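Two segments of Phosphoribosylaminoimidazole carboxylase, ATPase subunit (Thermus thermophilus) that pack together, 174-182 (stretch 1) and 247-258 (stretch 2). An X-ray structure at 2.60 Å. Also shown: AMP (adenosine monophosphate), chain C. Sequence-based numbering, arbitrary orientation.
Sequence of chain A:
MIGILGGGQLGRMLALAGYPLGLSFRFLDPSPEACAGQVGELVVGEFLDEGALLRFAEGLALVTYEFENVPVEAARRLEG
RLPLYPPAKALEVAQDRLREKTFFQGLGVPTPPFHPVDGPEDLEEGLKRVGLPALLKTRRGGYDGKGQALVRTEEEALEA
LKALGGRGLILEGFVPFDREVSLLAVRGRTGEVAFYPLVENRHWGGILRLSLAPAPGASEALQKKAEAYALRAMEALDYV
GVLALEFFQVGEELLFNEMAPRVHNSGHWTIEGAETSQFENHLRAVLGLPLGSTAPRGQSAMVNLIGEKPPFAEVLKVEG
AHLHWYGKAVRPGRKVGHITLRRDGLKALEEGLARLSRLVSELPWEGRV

Stretch 1, residues 174-182: FVPFDREVS
Stretch 2 247-258: FFQVGEELLFNE

How do the backbones run? Strand 179-182 lies antiparallel to strand 247-250, with Arg 179 opposite Gln 249, Glu 180 opposite Phe 248 and Val 181 opposite Phe 247 (CA-CA 5.4, 4.8 and 5.5 Å). Val 181 N reaches Phe 247 O at 3.1 Å, Phe 247 N reaches Val 181 O at 2.8 Å, and Gln 249 N reaches Arg 179 O at 2.9 Å. Past Gly 251 (phi 69°), strand 253-258 folds back, Phe 248 N bonding Leu 255 O at 2.9 Å.

What closes the open end of the ladder? Asp 178 (phi/psi -69/-42°) donates N to Gln 249 O at 2.7 Å. Arg 179 N also points at Gln 249 O, in a weak hydrogen bond of 3.5 Å. The m rotamer of Asp 178 brings OD1 within 2.6 Å of Gly 251 N, a hydrogen bond that ties it to the turn.

What do the extended side chains of Arg 179 and Gln 249 achieve? Their side chains share a face with Val 181 and Phe 247. Arg 179 is p, t, t and Gln 249 t, t, so the amide oxygen OE1 accepts from Arg 179 NE at 2.7 Å and NH1 at 2.9 Å, near the guanidinium plane. With chi3 at -48°, Gln 249 NE2 donates to Gly 251 O at 3.3 Å.

What packs on the other face? Phe 248 (m, chi2 -56°) receives Val 175 CG1 over its ring, 3.8 Å from the centroid. Val 175 is p; its CG2 lies 3.7 Å from both Val 250 CG2 and Leu 255 CD1. Phe 177 (p, chi2 81°) lies nearly parallel to Phe 248 but slid aside, centroids 5.1 Å apart. Glu 180 (m, t, chi3 -83°) accepts AMP O2' at OE1 (3.1 Å), while a water donates to its OE2 (3.1 Å) and to Phe 247 O (2.8 Å).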

# COMPACT_ATOMS: atom_id res chain seq x y z
N PHE A 174 -12.55 -29.37 -25.54
CA PHE A 174 -11.16 -29.08 -25.20
C PHE A 174 -10.59 -28.10 -26.21
O PHE A 174 -10.85 -28.22 -27.41
CB PHE A 174 -10.33 -30.37 -25.24
CG PHE A 174 -8.88 -30.17 -24.90
CD1 PHE A 174 -8.42 -30.38 -23.59
CD2 PHE A 174 -7.97 -29.78 -25.87
CE1 PHE A 174 -7.07 -30.19 -23.27
CE2 PHE A 174 -6.62 -29.58 -25.56
CZ PHE A 174 -6.17 -29.79 -24.25
N VAL A 175 -9.82 -27.13 -25.74
CA VAL A 175 -9.23 -26.16 -26.65
C VAL A 175 -7.72 -26.09 -26.49
O VAL A 175 -7.20 -25.91 -25.39
CB VAL A 175 -9.86 -24.75 -26.44
CG1 VAL A 175 -9.68 -24.30 -25.01
CG2 VAL A 175 -9.24 -23.75 -27.40
N PRO A 176 -6.98 -26.26 -27.60
CA PRO A 176 -5.52 -26.21 -27.59
C PRO A 176 -5.09 -24.75 -27.67
O PRO A 176 -4.96 -24.19 -28.76
CB PRO A 176 -5.15 -27.00 -28.83
CG PRO A 176 -6.22 -26.54 -29.80
CD PRO A 176 -7.48 -26.57 -28.95
N PHE A 177 -4.91 -24.12 -26.52
CA PHE A 177 -4.53 -22.71 -26.48
C PHE A 177 -3.03 -22.46 -26.41
O PHE A 177 -2.27 -23.28 -25.89
CB PHE A 177 -5.24 -22.02 -25.30
CG PHE A 177 -4.89 -22.61 -23.95
CD1 PHE A 177 -3.71 -22.26 -23.30
CD2 PHE A 177 -5.73 -23.55 -23.36
CE1 PHE A 177 -3.37 -22.84 -22.08
CE2 PHE A 177 -5.39 -24.14 -22.14
CZ PHE A 177 -4.21 -23.78 -21.50
N ASP A 178 -2.62 -21.33 -26.97
CA ASP A 178 -1.22 -20.92 -26.96
C ASP A 178 -0.90 -20.59 -25.51
O ASP A 178 0.16 -20.93 -24.99
CB ASP A 178 -1.04 -19.67 -27.84
CG ASP A 178 -1.34 -19.94 -29.31
OD1 ASP A 178 -1.68 -18.96 -30.03
OD2 ASP A 178 -1.23 -21.10 -29.75
N ARG A 179 -1.85 -19.91 -24.87
CA ARG A 179 -1.72 -19.53 -23.47
C ARG A 179 -3.06 -19.07 -22.93
O ARG A 179 -4.04 -18.94 -23.67
CB ARG A 179 -0.71 -18.39 -23.32
CG ARG A 179 -1.15 -17.10 -23.98
CD ARG A 179 -0.13 -15.99 -23.79
NE ARG A 179 -0.49 -14.82 -24.58
CZ ARG A 179 0.23 -13.70 -24.63
NH1 ARG A 179 -0.19 -12.68 -25.37
NH2 ARG A 179 1.35 -13.61 -23.93
N GLU A 180 -3.09 -18.82 -21.63
CA GLU A 180 -4.28 -18.33 -20.96
C GLU A 180 -3.98 -16.89 -20.59
O GLU A 180 -2.87 -16.56 -20.18
CB GLU A 180 -4.57 -19.17 -19.71
CG GLU A 180 -5.32 -20.45 -20.00
CD GLU A 180 -5.58 -21.29 -18.77
OE1 GLU A 180 -4.67 -22.05 -18.36
OE2 GLU A 180 -6.68 -21.18 -18.19
N VAL A 181 -4.97 -16.02 -20.77
CA VAL A 181 -4.78 -14.62 -20.42
C VAL A 181 -6.06 -14.12 -19.76
O VAL A 181 -7.10 -14.77 -19.82
CB VAL A 181 -4.45 -13.75 -21.67
CG1 VAL A 181 -3.15 -14.23 -22.30
CG2 VAL A 181 -5.59 -13.79 -22.68
N SER A 182 -5.97 -12.97 -19.10
CA SER A 182 -7.14 -12.41 -18.45
C SER A 182 -7.08 -10.90 -18.55
O SER A 182 -6.00 -10.32 -18.66
CB SER A 182 -7.20 -12.82 -16.97
OG SER A 182 -6.21 -12.15 -16.22
N PHE A 247 -9.66 -15.48 -20.68
CA PHE A 247 -9.82 -16.03 -22.03
C PHE A 247 -8.73 -17.05 -22.35
O PHE A 247 -7.74 -17.17 -21.62
CB PHE A 247 -9.75 -14.93 -23.10
CG PHE A 247 -10.78 -13.86 -22.95
CD1 PHE A 247 -10.56 -12.77 -22.11
CD2 PHE A 247 -11.97 -13.91 -23.67
CE1 PHE A 247 -11.51 -11.76 -21.99
CE2 PHE A 247 -12.93 -12.91 -23.56
CZ PHE A 247 -12.70 -11.83 -22.72
N PHE A 248 -8.94 -17.78 -23.43
CA PHE A 248 -7.97 -18.74 -23.93
C PHE A 248 -7.46 -18.04 -25.18
O PHE A 248 -8.26 -17.51 -25.95
CB PHE A 248 -8.64 -20.05 -24.36
CG PHE A 248 -9.02 -20.92 -23.22
CD1 PHE A 248 -8.08 -21.33 -22.29
CD2 PHE A 248 -10.33 -21.37 -23.09
CE1 PHE A 248 -8.44 -22.17 -21.23
CE2 PHE A 248 -10.70 -22.22 -22.04
CZ PHE A 248 -9.75 -22.62 -21.11
N GLN A 249 -6.14 -18.00 -25.38
CA GLN A 249 -5.61 -17.36 -26.57
C GLN A 249 -5.15 -18.42 -27.57
O GLN A 249 -4.20 -19.16 -27.31
CB GLN A 249 -4.43 -16.44 -26.25
CG GLN A 249 -4.09 -15.51 -27.42
CD GLN A 249 -2.76 -14.77 -27.26
OE1 GLN A 249 -2.49 -14.19 -26.21
NE2 GLN A 249 -1.95 -14.78 -28.31
N VAL A 250 -5.85 -18.50 -28.69
CA VAL A 250 -5.51 -19.45 -29.75
C VAL A 250 -5.20 -18.58 -30.96
O VAL A 250 -6.10 -17.96 -31.55
CB VAL A 250 -6.69 -20.40 -30.07
CG1 VAL A 250 -6.19 -21.56 -30.94
CG2 VAL A 250 -7.30 -20.94 -28.80
N GLY A 251 -3.92 -18.50 -31.31
CA GLY A 251 -3.51 -17.67 -32.42
C GLY A 251 -3.69 -16.21 -32.07
O GLY A 251 -2.91 -15.64 -31.31
N GLU A 252 -4.72 -15.60 -32.64
CA GLU A 252 -5.04 -14.20 -32.39
C GLU A 252 -6.50 -14.12 -31.99
O GLU A 252 -7.14 -13.07 -32.12
CB GLU A 252 -4.78 -13.35 -33.63
CG GLU A 252 -3.31 -13.04 -33.85
CD GLU A 252 -2.67 -12.34 -32.66
OE1 GLU A 252 -3.13 -11.23 -32.29
OE2 GLU A 252 -1.71 -12.90 -32.08
N GLU A 253 -7.01 -15.25 -31.52
CA GLU A 253 -8.39 -15.32 -31.08
C GLU A 253 -8.50 -15.47 -29.57
O GLU A 253 -7.64 -16.07 -28.92
CB GLU A 253 -9.10 -16.49 -31.78
CG GLU A 253 -9.46 -16.18 -33.21
CD GLU A 253 -10.25 -14.89 -33.32
OE1 GLU A 253 -11.33 -14.79 -32.70
OE2 GLU A 253 -9.78 -13.97 -34.04
N LEU A 254 -9.56 -14.90 -29.02
CA LEU A 254 -9.82 -14.95 -27.59
C LEU A 254 -11.15 -15.67 -27.37
O LEU A 254 -12.18 -15.26 -27.91
CB LEU A 254 -9.91 -13.53 -27.01
CG LEU A 254 -8.69 -12.61 -27.00
CD1 LEU A 254 -9.08 -11.26 -26.44
CD2 LEU A 254 -7.57 -13.23 -26.18
N LEU A 255 -11.12 -16.73 -26.57
CA LEU A 255 -12.32 -17.49 -26.25
C LEU A 255 -12.63 -17.34 -24.76
O LEU A 255 -11.83 -17.75 -23.91
CB LEU A 255 -12.11 -18.97 -26.57
CG LEU A 255 -11.59 -19.34 -27.96
CD1 LEU A 255 -11.44 -20.85 -28.06
CD2 LEU A 255 -12.54 -18.83 -29.03
N PHE A 256 -13.77 -16.75 -24.44
CA PHE A 256 -14.16 -16.55 -23.04
C PHE A 256 -14.15 -17.87 -22.28
O PHE A 256 -14.78 -18.83 -22.70
CB PHE A 256 -15.56 -15.95 -22.95
CG PHE A 256 -16.14 -15.97 -21.57
CD1 PHE A 256 -15.76 -15.03 -20.62
CD2 PHE A 256 -17.04 -16.97 -21.19
CE1 PHE A 256 -16.27 -15.08 -19.32
CE2 PHE A 256 -17.55 -17.02 -19.89
CZ PHE A 256 -17.16 -16.08 -18.96
N ASN A 257 -13.45 -17.90 -21.15
CA ASN A 257 -13.38 -19.09 -20.32
C ASN A 257 -14.16 -18.90 -19.02
O ASN A 257 -15.10 -19.65 -18.75
CB ASN A 257 -11.92 -19.45 -20.01
CG ASN A 257 -11.79 -20.46 -18.87
OD1 ASN A 257 -12.44 -21.51 -18.87
ND2 ASN A 257 -10.93 -20.16 -17.90
N GLU A 258 -13.78 -17.90 -18.23
CA GLU A 258 -14.43 -17.62 -16.95
C GLU A 258 -14.53 -16.13 -16.63
O GLU A 258 -13.73 -15.33 -17.10
CB GLU A 258 -13.67 -18.26 -15.79
CG GLU A 258 -13.96 -19.71 -15.53
CD GLU A 258 -13.25 -20.22 -14.28
OE1 GLU A 258 -12.00 -20.21 -14.26
OE2 GLU A 258 -13.95 -20.63 -13.33
P AMP C . -11.53 -23.91 -13.94
O1P AMP C . -11.18 -22.65 -13.23
O2P AMP C . -12.14 -23.56 -15.40
O3P AMP C . -12.63 -24.72 -13.08
O5' AMP C . -10.21 -24.84 -14.11
C5' AMP C . -9.25 -24.13 -14.91
C4' AMP C . -8.11 -25.09 -15.32
O4' AMP C . -8.59 -26.15 -16.20
C3' AMP C . -6.99 -24.35 -16.08
O3' AMP C . -5.70 -24.80 -15.65
C2' AMP C . -7.26 -24.65 -17.56
O2' AMP C . -6.03 -24.79 -18.29
C1' AMP C . -8.09 -25.95 -17.56
N9 AMP C . -9.22 -25.85 -18.52
C8 AMP C . -10.49 -25.39 -18.25
N7 AMP C . -11.23 -25.44 -19.32
C5 AMP C . -10.50 -25.93 -20.35
C6 AMP C . -10.75 -26.20 -21.72
N6 AMP C . -12.00 -25.96 -22.26
N1 AMP C . -9.76 -26.71 -22.48
C2 AMP C . -8.54 -26.95 -21.97
N3 AMP C . -8.26 -26.71 -20.68
C4 AMP C . -9.20 -26.20 -19.85
O HOH W 1 -8.13 -18.62 -19.28